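Local coordinates for protein alpha-L-rhamnosidase (Aspergillus terreus, PDB 6GSZ) that probably hydrolyses terminal non-reducing alpha-L-rhamnose residues from alpha-L-rhamnosides, as a calcium-binding, multidomain glycoside hydrolase, at residues A[36-44]-A[55-66]; A[778-788]-A[803-814]. All coordinates share one frame; numbering follows the deposited sequence.

Interaction 1 (A[36-44]-A[55-66]); sequences WEQRAYEIE and FRSESSDSVLVP. With CA (calcium ion), chain I.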
loop_
_atom_site.group_PDB
_atom_site.type_symbol
_atom_site.label_atom_id
_atom_site.label_comp_id
_atom_site.label_asym_id
_atom_site.label_seq_id
_atom_site.Cartn_x
_atom_site.Cartn_y
_atom_site.Cartn_z
ATOM N N TRP A 36 17.272 -0.829 28.316
ATOM C CA TRP A 36 16.755 -2.167 28.494
ATOM C C TRP A 36 16.999 -3.012 27.240
ATOM O O TRP A 36 16.697 -2.568 26.120
ATOM C CB TRP A 36 15.258 -2.099 28.814
ATOM C CG TRP A 36 14.671 -3.409 29.236
ATOM C CD1 TRP A 36 14.524 -3.867 30.510
ATOM C CD2 TRP A 36 14.118 -4.430 28.374
ATOM N NE1 TRP A 36 13.948 -5.104 30.510
ATOM C CE2 TRP A 36 13.685 -5.475 29.215
ATOM C CE3 TRP A 36 13.961 -4.580 26.982
ATOM C CZ2 TRP A 36 13.114 -6.643 28.715
ATOM C CZ3 TRP A 36 13.373 -5.728 26.500
ATOM C CH2 TRP A 36 12.935 -6.734 27.350
ATOM N N GLU A 37 17.473 -4.237 27.459
ATOM C CA GLU A 37 17.627 -5.234 26.419
ATOM C C GLU A 37 17.092 -6.561 26.943
ATOM O O GLU A 37 17.157 -6.849 28.136
ATOM C CB GLU A 37 19.094 -5.364 25.993
ATOM C CG GLU A 37 19.579 -4.150 25.229
ATOM C CD GLU A 37 21.019 -4.151 24.746
ATOM O OE1 GLU A 37 21.932 -4.197 25.602
ATOM O OE2 GLU A 37 21.224 -4.086 23.513
ATOM N N GLN A 38 16.548 -7.368 26.034
ATOM C CA GLN A 38 16.029 -8.668 26.399
ATOM C C GLN A 38 17.163 -9.707 26.491
ATOM O O GLN A 38 18.039 -9.743 25.629
ATOM C CB GLN A 38 15.046 -9.083 25.285
ATOM C CG GLN A 38 14.389 -10.447 25.513
ATOM C CD GLN A 38 13.472 -10.790 24.379
ATOM O OE1 GLN A 38 12.338 -10.285 24.322
ATOM N NE2 GLN A 38 13.965 -11.677 23.510
ATOM N N ARG A 39 17.108 -10.580 27.515
ATOM C CA ARG A 39 17.981 -11.727 27.540
ATOM C C ARG A 39 17.261 -13.047 27.245
ATOM O O ARG A 39 17.917 -14.004 26.817
ATOM C CB ARG A 39 18.763 -11.820 28.846
ATOM C CG ARG A 39 17.907 -12.079 30.072
ATOM C CD ARG A 39 18.787 -12.332 31.304
ATOM N NE ARG A 39 19.863 -13.283 31.035
ATOM C CZ ARG A 39 21.168 -12.987 30.884
ATOM N NH1 ARG A 39 21.639 -11.750 31.050
ATOM N NH2 ARG A 39 22.001 -13.961 30.560
ATOM N N ALA A 40 15.932 -13.101 27.444
ATOM C CA ALA A 40 15.225 -14.364 27.270
ATOM C C ALA A 40 13.751 -14.054 27.086
ATOM O O ALA A 40 13.289 -12.961 27.384
ATOM C CB ALA A 40 15.401 -15.282 28.458
ATOM N N TYR A 41 13.025 -15.043 26.583
ATOM C CA TYR A 41 11.569 -14.952 26.459
ATOM C C TYR A 41 10.968 -16.323 26.753
ATOM O O TYR A 41 11.602 -17.353 26.652
ATOM C CB TYR A 41 11.146 -14.421 25.091
ATOM C CG TYR A 41 11.538 -15.264 23.912
ATOM C CD1 TYR A 41 10.769 -16.357 23.531
ATOM C CD2 TYR A 41 12.606 -14.918 23.095
ATOM C CE1 TYR A 41 11.079 -17.107 22.408
ATOM C CE2 TYR A 41 12.908 -15.643 21.964
ATOM C CZ TYR A 41 12.115 -16.713 21.575
ATOM O OH TYR A 41 12.445 -17.429 20.434
ATOM N N GLU A 42 9.666 -16.269 27.056
ATOM C CA GLU A 42 8.820 -17.443 27.178
ATOM C C GLU A 42 7.601 -17.239 26.272
ATOM O O GLU A 42 6.982 -16.186 26.296
ATOM C CB GLU A 42 8.404 -17.691 28.634
ATOM C CG GLU A 42 9.540 -18.264 29.452
ATOM C CD GLU A 42 9.197 -18.532 30.902
ATOM O OE1 GLU A 42 8.119 -18.115 31.335
ATOM O OE2 GLU A 42 10.077 -19.091 31.608
ATOM N N ILE A 43 7.303 -18.281 25.507
ATOM C CA ILE A 43 6.073 -18.336 24.689
ATOM C C ILE A 43 5.213 -19.479 25.240
ATOM O O ILE A 43 5.646 -20.623 25.277
ATOM C CB ILE A 43 6.369 -18.549 23.199
ATOM C CG1 ILE A 43 7.274 -17.469 22.632
ATOM C CG2 ILE A 43 5.040 -18.616 22.442
ATOM C CD1 ILE A 43 7.702 -17.644 21.180
ATOM N N GLU A 44 3.993 -19.124 25.645
ATOM C CA GLU A 44 2.960 -20.072 26.096
ATOM C C GLU A 44 2.064 -20.394 24.901
ATOM O O GLU A 44 1.504 -19.481 24.283
ATOM C CB GLU A 44 2.149 -19.450 27.229
ATOM C CG GLU A 44 1.076 -20.371 27.812
ATOM C CD GLU A 44 0.139 -19.577 28.704
ATOM O OE1 GLU A 44 0.257 -19.693 29.945
ATOM O OE2 GLU A 44 -0.638 -18.765 28.150
ATOM N N PHE A 55 7.546 -22.497 26.387
ATOM C CA PHE A 55 8.836 -22.685 25.749
ATOM C C PHE A 55 9.718 -21.477 26.078
ATOM O O PHE A 55 9.374 -20.321 25.770
ATOM C CB PHE A 55 8.658 -22.755 24.234
ATOM C CG PHE A 55 7.778 -23.905 23.817
ATOM C CD1 PHE A 55 8.297 -25.184 23.670
ATOM C CD2 PHE A 55 6.427 -23.711 23.575
ATOM C CE1 PHE A 55 7.488 -26.245 23.302
ATOM C CE2 PHE A 55 5.620 -24.766 23.198
ATOM C CZ PHE A 55 6.148 -26.021 23.036
ATOM N N ARG A 56 10.847 -21.730 26.723
ATOM C CA ARG A 56 11.806 -20.646 27.075
ATOM C C ARG A 56 12.983 -20.672 26.098
ATOM O O ARG A 56 13.510 -21.735 25.758
ATOM C CB ARG A 56 12.357 -20.834 28.494
ATOM C CG ARG A 56 13.250 -19.680 28.949
ATOM C CD ARG A 56 13.656 -19.641 30.414
ATOM N NE ARG A 56 14.471 -18.452 30.696
ATOM C CZ ARG A 56 14.135 -17.464 31.538
ATOM N NH1 ARG A 56 12.915 -17.406 32.056
ATOM N NH2 ARG A 56 15.034 -16.559 31.895
ATOM N N SER A 57 13.380 -19.473 25.672
ATOM C CA SER A 57 14.557 -19.251 24.831
ATOM C C SER A 57 15.455 -18.229 25.508
ATOM O O SER A 57 14.983 -17.170 25.858
ATOM C CB SER A 57 14.177 -18.711 23.482
ATOM O OG SER A 57 13.482 -19.668 22.699
ATOM N N GLU A 58 16.743 -18.554 25.597
ATOM C CA GLU A 58 17.809 -17.565 25.844
ATOM C C GLU A 58 18.076 -16.896 24.505
ATOM O O GLU A 58 18.526 -17.570 23.578
ATOM C CB GLU A 58 19.051 -18.266 26.370
ATOM C CG GLU A 58 20.084 -17.341 26.917
ATOM C CD GLU A 58 19.753 -16.672 28.237
ATOM O OE1 GLU A 58 18.755 -17.088 28.927
ATOM O OE2 GLU A 58 20.568 -15.739 28.600
ATOM N N SER A 59 17.633 -15.646 24.395
ATOM C CA SER A 59 17.658 -14.917 23.139
ATOM C C SER A 59 17.330 -13.458 23.400
ATOM O O SER A 59 16.384 -13.176 24.145
ATOM C CB SER A 59 16.631 -15.479 22.190
ATOM O OG SER A 59 16.571 -14.703 20.994
ATOM N N SER A 60 18.034 -12.559 22.701
ATOM C CA SER A 60 17.653 -11.159 22.716
ATOM C C SER A 60 16.645 -10.830 21.615
ATOM O O SER A 60 16.218 -9.715 21.557
ATOM C CB SER A 60 18.843 -10.276 22.560
ATOM O OG SER A 60 19.323 -10.322 21.227
ATOM N N ASP A 61 16.295 -11.791 20.766
ATOM C CA ASP A 61 15.428 -11.479 19.603
ATOM C C ASP A 61 13.954 -11.394 20.016
ATOM O O ASP A 61 13.438 -12.277 20.719
ATOM C CB ASP A 61 15.608 -12.539 18.533
ATOM C CG ASP A 61 15.194 -12.146 17.127
ATOM O OD1 ASP A 61 14.842 -10.992 16.884
ATOM O OD2 ASP A 61 15.303 -12.975 16.266
ATOM N N SER A 62 13.329 -10.279 19.623
ATOM C CA SER A 62 11.889 -10.084 19.851
ATOM C C SER A 62 11.103 -9.950 18.539
ATOM O O SER A 62 9.895 -9.671 18.584
ATOM C CB SER A 62 11.691 -8.843 20.745
ATOM O OG SER A 62 12.349 -7.705 20.206
ATOM N N VAL A 63 11.769 -10.184 17.383
ATOM C CA VAL A 63 11.138 -9.976 16.082
ATOM C C VAL A 63 11.362 -11.201 15.207
ATOM O O VAL A 63 12.494 -11.581 14.904
ATOM C CB VAL A 63 11.714 -8.720 15.391
ATOM C CG1 VAL A 63 11.120 -8.559 13.983
ATOM C CG2 VAL A 63 11.471 -7.477 16.220
ATOM N N LEU A 64 10.236 -11.767 14.757
ATOM C CA LEU A 64 10.250 -12.899 13.802
ATOM C C LEU A 64 11.086 -14.081 14.338
ATOM O O LEU A 64 11.874 -14.711 13.586
ATOM C CB LEU A 64 10.700 -12.411 12.424
ATOM C CG LEU A 64 9.760 -11.376 11.778
ATOM C CD1 LEU A 64 10.452 -10.691 10.597
ATOM C CD2 LEU A 64 8.425 -11.961 11.315
ATOM N N VAL A 65 10.814 -14.438 15.598
ATOM C CA VAL A 65 11.461 -15.594 16.217
ATOM C C VAL A 65 10.711 -16.852 15.800
ATOM O O VAL A 65 9.580 -16.771 15.302
ATOM C CB VAL A 65 11.523 -15.476 17.752
ATOM C CG1 VAL A 65 12.073 -14.108 18.190
ATOM C CG2 VAL A 65 10.188 -15.758 18.408
ATOM N N PRO A 66 11.303 -18.053 15.925
ATOM C CA PRO A 66 10.633 -19.259 15.474
ATOM C C PRO A 66 9.372 -19.657 16.237
ATOM O O PRO A 66 9.203 -19.359 17.409
ATOM C CB PRO A 66 11.691 -20.354 15.641
ATOM C CG PRO A 66 13.004 -19.604 15.695
ATOM C CD PRO A 66 12.658 -18.312 16.418
HETATM CA CA CA I . 14.737 -11.432 14.461
HETATM O O HOH W 1 20.495 -14.023 26.227
HETATM O O HOH W 2 17.969 -16.056 31.297
HETATM O O HOH W 3 10.803 -19.403 19.665
HETATM O O HOH W 4 14.942 -18.649 20.163
HETATM O O HOH W 5 14.445 -13.570 13.318
HETATM O O HOH W 6 14.163 -10.588 12.241
HETATM O O HOH W 7 15.382 -9.127 14.609
HETATM O O HOH W 8 17.074 -11.578 13.896
#
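The amide nitrogen NE2 of Q38 gives both its hydrogens to the turn that follows the hairpin, one to S59 O at 2.9 Å and one to D61 O at 2.9 Å. The first bond is the straighter (162°) and lies in the amide plane; D61 O is met from above its carbonyl plane. With CG anti to the backbone N (chi1 -180°) and the chain extended, the amide reaches across to this turn, while its OE1 is taken by S84 and W27. A glutamine suits a buried place with acceptors on one side and donors on the other. Within the turn, S59 OG accepts from D61 N, an ST turn, and D61 OD1 from V63 N, an Asx turn. The D61 carboxylate holds the calcium ion through both oxygens, joined by V63 O and four waters.

Farther along, 38-44 and 55-58 form an antiparallel hairpin, with Y41-S57 and I43-F55 as hydrogen-bonded pairs. On one face, chi1 of 62° puts CG of Y41 between backbone N and carbonyl carbon, swinging the ring beneath S57 CB, a CH-pi contact 3.7 Å from the ring centroid, and its OH to V65 CB at 3.4 Å. One water bridges this hydroxyl to P66 O. The other face carries charges: R56 NH1 reaches E42 OE2 at 3.3 Å, a salt bridge with a weak hydrogen bond, while E42 OE1 pairs with R83. The R56 guanidinium is laid over A40 CB, whose small methyl leaves room for it.

In the immunoglobulin-like sheet, 53-58 is an outermost strand and 38-46 lies between it and 78-86, where R39 and A40 both face F85 in a classic beta bulge; I43 packs on V80, and V65 on W27 of strand 25-30.

Interaction 2 (A[778-788]-A[803-814]); sequences LSPAEPGWRRI and TKFLTPYGMAST
In the C-terminal beta domain of the rhamnosidase, the type II turn E782-W785 faces the hairpin of strands 803-807 and 810-814, and W785 meets F805 between them. F805 CE2 stands over the centre of the indole, 3.3 Å from W785 CE2, with the planes of the phenyl and the six-membered ring inclined at 41°, an oblique meeting. P780 CB lies against the opposite face, offset toward the rim, so the broad, flat indole is sandwiched between strand 778-780 and the hairpin. F805 has its CG anti to the backbone N (chi1 179°), which carries the phenyl out toward the indole; F483 of helix 471-484 stacks on it.

The two segments belong to different sheets, that of 778-780 and 787-790 and that of 800-807 and 810-819, and apolar side chains fill the space where they face each other. L778 CD1 slides past T803 CG2 at 3.9 Å and its CD2 past T814 CG2, the threonines offering methyls inward while T814 OG1 bonds to G776 O. I788 CD1 reaches A812 CB at 4.1 Å.

At the hairpin's tip a type I turn runs from T807 to G810, and T807 OG1 accepts from Y809 N in an ST turn while donating to G810 O at 2.7 Å. P808 CG and the edge of the Y809 ring both border G784 O, and Y809 OH lies 3.4 Å from R786 CB. The guanidinium of R786 turns away and grips the E782 carboxylate side-on, NE to OE2 at 2.8 Å and NH2 to OE1 at 2.9 Å, both in the guanidinium plane.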
loop_
_atom_site.group_PDB
_atom_site.type_symbol
_atom_site.label_atom_id
_atom_site.label_comp_id
_atom_site.label_asym_id
_atom_site.label_seq_id
_atom_site.Cartn_x
_atom_site.Cartn_y
_atom_site.Cartn_z
ATOM N N LEU A 778 15.021 10.630 11.848
ATOM C CA LEU A 778 14.936 9.204 12.159
ATOM C C LEU A 778 15.215 8.344 10.923
ATOM O O LEU A 778 14.515 8.451 9.901
ATOM C CB LEU A 778 13.533 8.904 12.666
ATOM C CG LEU A 778 13.199 9.413 14.058
ATOM C CD1 LEU A 778 11.719 9.282 14.313
ATOM C CD2 LEU A 778 13.979 8.642 15.085
ATOM N N SER A 779 16.139 7.399 11.048
ATOM C CA SER A 779 16.386 6.402 9.989
ATOM C C SER A 779 16.903 5.140 10.648
ATOM O O SER A 779 17.488 5.178 11.734
ATOM C CB SER A 779 17.349 6.885 8.910
ATOM O OG SER A 779 18.644 7.112 9.464
ATOM N N PRO A 780 16.759 3.979 9.992
ATOM C CA PRO A 780 17.301 2.733 10.529
ATOM C C PRO A 780 18.816 2.645 10.330
ATOM O O PRO A 780 19.314 2.840 9.232
ATOM C CB PRO A 780 16.515 1.652 9.777
ATOM C CG PRO A 780 16.202 2.297 8.441
ATOM C CD PRO A 780 15.986 3.769 8.744
ATOM N N ALA A 781 19.518 2.331 11.407
ATOM C CA ALA A 781 20.967 2.109 11.343
ATOM C C ALA A 781 21.296 0.637 11.113
ATOM O O ALA A 781 22.408 0.305 10.764
ATOM C CB ALA A 781 21.673 2.635 12.575
ATOM N N GLU A 782 20.312 -0.242 11.333
ATOM C CA GLU A 782 20.378 -1.658 11.034
ATOM C C GLU A 782 19.033 -1.980 10.395
ATOM O O GLU A 782 18.010 -1.437 10.840
ATOM C CB GLU A 782 20.539 -2.500 12.306
ATOM C CG GLU A 782 20.590 -3.983 12.116
ATOM C CD GLU A 782 20.708 -4.710 13.447
ATOM O OE1 GLU A 782 21.821 -4.745 13.974
ATOM O OE2 GLU A 782 19.678 -5.173 13.996
ATOM N N PRO A 783 18.993 -2.850 9.371
ATOM C CA PRO A 783 17.702 -3.216 8.777
ATOM C C PRO A 783 16.718 -3.677 9.853
ATOM O O PRO A 783 17.038 -4.551 10.614
ATOM C CB PRO A 783 18.068 -4.360 7.804
ATOM C CG PRO A 783 19.482 -4.069 7.427
ATOM C CD PRO A 783 20.121 -3.463 8.658
ATOM N N GLY A 784 15.508 -3.083 9.862
ATOM C CA GLY A 784 14.524 -3.437 10.844
ATOM C C GLY A 784 14.463 -2.574 12.098
ATOM O O GLY A 784 13.674 -2.884 12.998
ATOM N N TRP A 785 15.343 -1.561 12.209
ATOM C CA TRP A 785 15.273 -0.521 13.243
ATOM C C TRP A 785 15.695 -0.991 14.644
ATOM O O TRP A 785 15.439 -0.251 15.591
ATOM C CB TRP A 785 13.896 0.131 13.296
ATOM C CG TRP A 785 13.506 0.940 12.093
ATOM C CD1 TRP A 785 12.913 0.502 10.941
ATOM C CD2 TRP A 785 13.539 2.366 11.981
ATOM N NE1 TRP A 785 12.659 1.547 10.109
ATOM C CE2 TRP A 785 13.002 2.713 10.725
ATOM C CE3 TRP A 785 13.930 3.395 12.841
ATOM C CZ2 TRP A 785 12.877 4.023 10.296
ATOM C CZ3 TRP A 785 13.817 4.693 12.422
ATOM C CH2 TRP A 785 13.270 5.004 11.178
ATOM N N ARG A 786 16.424 -2.101 14.776
ATOM C CA ARG A 786 16.925 -2.450 16.107
ATOM C C ARG A 786 18.064 -1.508 16.519
ATOM O O ARG A 786 18.374 -1.370 17.731
ATOM C CB ARG A 786 17.446 -3.887 16.100
ATOM C CG ARG A 786 17.711 -4.494 17.471
ATOM C CD ARG A 786 18.419 -5.846 17.315
ATOM N NE ARG A 786 19.772 -5.677 16.755
ATOM C CZ ARG A 786 20.909 -5.592 17.443
ATOM N NH1 ARG A 786 20.893 -5.769 18.761
ATOM N NH2 ARG A 786 22.010 -5.274 16.776
ATOM N N ARG A 787 18.679 -0.862 15.518
ATOM C CA ARG A 787 19.604 0.229 15.760
ATOM C C ARG A 787 19.090 1.417 14.951
ATOM O O ARG A 787 18.576 1.210 13.822
ATOM C CB ARG A 787 21.028 -0.105 15.282
ATOM C CG ARG A 787 21.673 -1.263 16.015
ATOM C CD ARG A 787 22.014 -0.726 17.397
ATOM N NE ARG A 787 22.679 -1.686 18.282
ATOM C CZ ARG A 787 22.043 -2.450 19.157
ATOM N NH1 ARG A 787 20.718 -2.426 19.186
ATOM N NH2 ARG A 787 22.739 -3.246 19.960
ATOM N N ILE A 788 19.017 2.579 15.577
ATOM C CA ILE A 788 18.369 3.750 15.060
ATOM C C ILE A 788 19.377 4.894 14.946
ATOM O O ILE A 788 20.159 5.116 15.886
ATOM C CB ILE A 788 17.186 4.146 15.962
ATOM C CG1 ILE A 788 16.289 2.929 16.190
ATOM C CG2 ILE A 788 16.432 5.338 15.393
ATOM C CD1 ILE A 788 15.130 3.164 17.124
ATOM N N THR A 803 8.213 14.060 15.236
ATOM C CA THR A 803 8.173 12.896 14.381
ATOM C C THR A 803 8.082 11.664 15.268
ATOM O O THR A 803 8.839 11.544 16.203
ATOM C CB THR A 803 9.420 12.860 13.474
ATOM O OG1 THR A 803 9.604 14.146 12.851
ATOM C CG2 THR A 803 9.334 11.752 12.437
ATOM N N LYS A 804 7.230 10.693 14.908
ATOM C CA LYS A 804 7.051 9.476 15.643
ATOM C C LYS A 804 7.069 8.304 14.659
ATOM O O LYS A 804 6.467 8.406 13.576
ATOM C CB LYS A 804 5.703 9.472 16.394
ATOM C CG LYS A 804 5.475 10.623 17.354
ATOM C CD LYS A 804 4.200 10.487 18.159
ATOM C CE LYS A 804 3.939 11.720 18.995
ATOM N NZ LYS A 804 2.620 11.681 19.675
ATOM N N PHE A 805 7.660 7.188 15.070
ATOM C CA PHE A 805 7.695 5.986 14.268
ATOM C C PHE A 805 7.577 4.761 15.157
ATOM O O PHE A 805 8.441 4.525 16.021
ATOM C CB PHE A 805 8.951 5.901 13.395
ATOM C CG PHE A 805 9.010 4.648 12.578
ATOM C CD1 PHE A 805 7.996 4.376 11.669
ATOM C CD2 PHE A 805 10.014 3.727 12.744
ATOM C CE1 PHE A 805 8.001 3.198 10.955
ATOM C CE2 PHE A 805 10.020 2.547 12.032
ATOM C CZ PHE A 805 8.977 2.265 11.156
ATOM N N LEU A 806 6.525 3.964 14.897
ATOM C CA LEU A 806 6.312 2.717 15.612
ATOM C C LEU A 806 7.128 1.607 14.964
ATOM O O LEU A 806 6.731 0.971 14.010
ATOM C CB LEU A 806 4.825 2.396 15.632
ATOM C CG LEU A 806 4.389 1.249 16.533
ATOM C CD1 LEU A 806 4.714 1.542 17.993
ATOM C CD2 LEU A 806 2.896 1.030 16.350
ATOM N N THR A 807 8.340 1.451 15.471
ATOM C CA THR A 807 9.261 0.435 15.046
ATOM C C THR A 807 8.718 -0.939 15.418
ATOM O O THR A 807 7.806 -1.037 16.263
ATOM C CB THR A 807 10.652 0.580 15.703
ATOM O OG1 THR A 807 10.620 0.060 17.032
ATOM C CG2 THR A 807 11.222 1.978 15.687
ATOM N N PRO A 808 9.306 -2.024 14.863
ATOM C CA PRO A 808 8.999 -3.364 15.341
ATOM C C PRO A 808 9.226 -3.642 16.841
ATOM O O PRO A 808 8.792 -4.677 17.345
ATOM C CB PRO A 808 9.908 -4.230 14.448
ATOM C CG PRO A 808 10.144 -3.435 13.181
ATOM C CD PRO A 808 10.257 -2.033 13.736
ATOM N N TYR A 809 9.895 -2.711 17.535
ATOM C CA TYR A 809 10.219 -2.805 18.964
ATOM C C TYR A 809 9.323 -1.930 19.848
ATOM O O TYR A 809 9.327 -2.107 21.093
ATOM C CB TYR A 809 11.681 -2.433 19.199
ATOM C CG TYR A 809 12.592 -3.362 18.451
ATOM C CD1 TYR A 809 13.039 -4.534 19.047
ATOM C CD2 TYR A 809 12.986 -3.102 17.145
ATOM C CE1 TYR A 809 13.796 -5.457 18.348
ATOM C CE2 TYR A 809 13.746 -4.000 16.428
ATOM C CZ TYR A 809 14.156 -5.191 17.026
ATOM O OH TYR A 809 14.878 -6.125 16.339
ATOM N N GLY A 810 8.634 -0.953 19.257
ATOM C CA GLY A 810 7.946 0.069 19.999
ATOM C C GLY A 810 8.261 1.458 19.463
ATOM O O GLY A 810 8.943 1.629 18.422
ATOM N N MET A 811 7.702 2.468 20.129
ATOM C CA MET A 811 7.742 3.817 19.596
ATOM C C MET A 811 9.139 4.437 19.688
ATOM O O MET A 811 9.791 4.409 20.754
ATOM C CB MET A 811 6.750 4.712 20.334
ATOM C CG MET A 811 6.528 6.046 19.653
ATOM S SD MET A 811 5.748 5.906 18.025
ATOM C CE MET A 811 4.159 5.272 18.528
ATOM N N ALA A 812 9.601 4.974 18.551
ATOM C CA ALA A 812 10.721 5.897 18.490
ATOM C C ALA A 812 10.178 7.286 18.174
ATOM O O ALA A 812 9.197 7.410 17.438
ATOM C CB ALA A 812 11.721 5.495 17.436
ATOM N N SER A 813 10.781 8.344 18.699
ATOM C CA SER A 813 10.272 9.672 18.359
ATOM C C SER A 813 11.346 10.712 18.562
ATOM O O SER A 813 12.262 10.529 19.393
ATOM C CB SER A 813 9.041 10.048 19.155
ATOM O OG SER A 813 9.315 10.224 20.532
ATOM N N THR A 814 11.165 11.840 17.874
ATOM C CA THR A 814 11.924 13.052 18.139
ATOM C C THR A 814 10.940 14.212 18.294
ATOM O O THR A 814 9.946 14.333 17.588
ATOM C CB THR A 814 12.932 13.355 17.025
ATOM O OG1 THR A 814 12.218 13.495 15.788
ATOM C CG2 THR A 814 13.964 12.261 16.912
#

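In the fold
From the N terminus, interaction 1 comes first: residues 36-44 meet 55-66 across a ten-residue connection, closing a beta hairpin of the N-terminal immunoglobulin-like domain. More than 700 residues later, interaction 2 closes a fourteen-residue connection between 778-788 and 803-814, joining two sheets of the C-terminal domain. The loops follow in series, neither nested nor crossed, yet their centres lie only about 19 Å apart. The turn of interaction 1 that carries the calcium site abuts the hairpin tip of interaction 2, where V63 CG2 packs 3.6 Å from Y809 CZ. Distant ends of the chain thus share one interface.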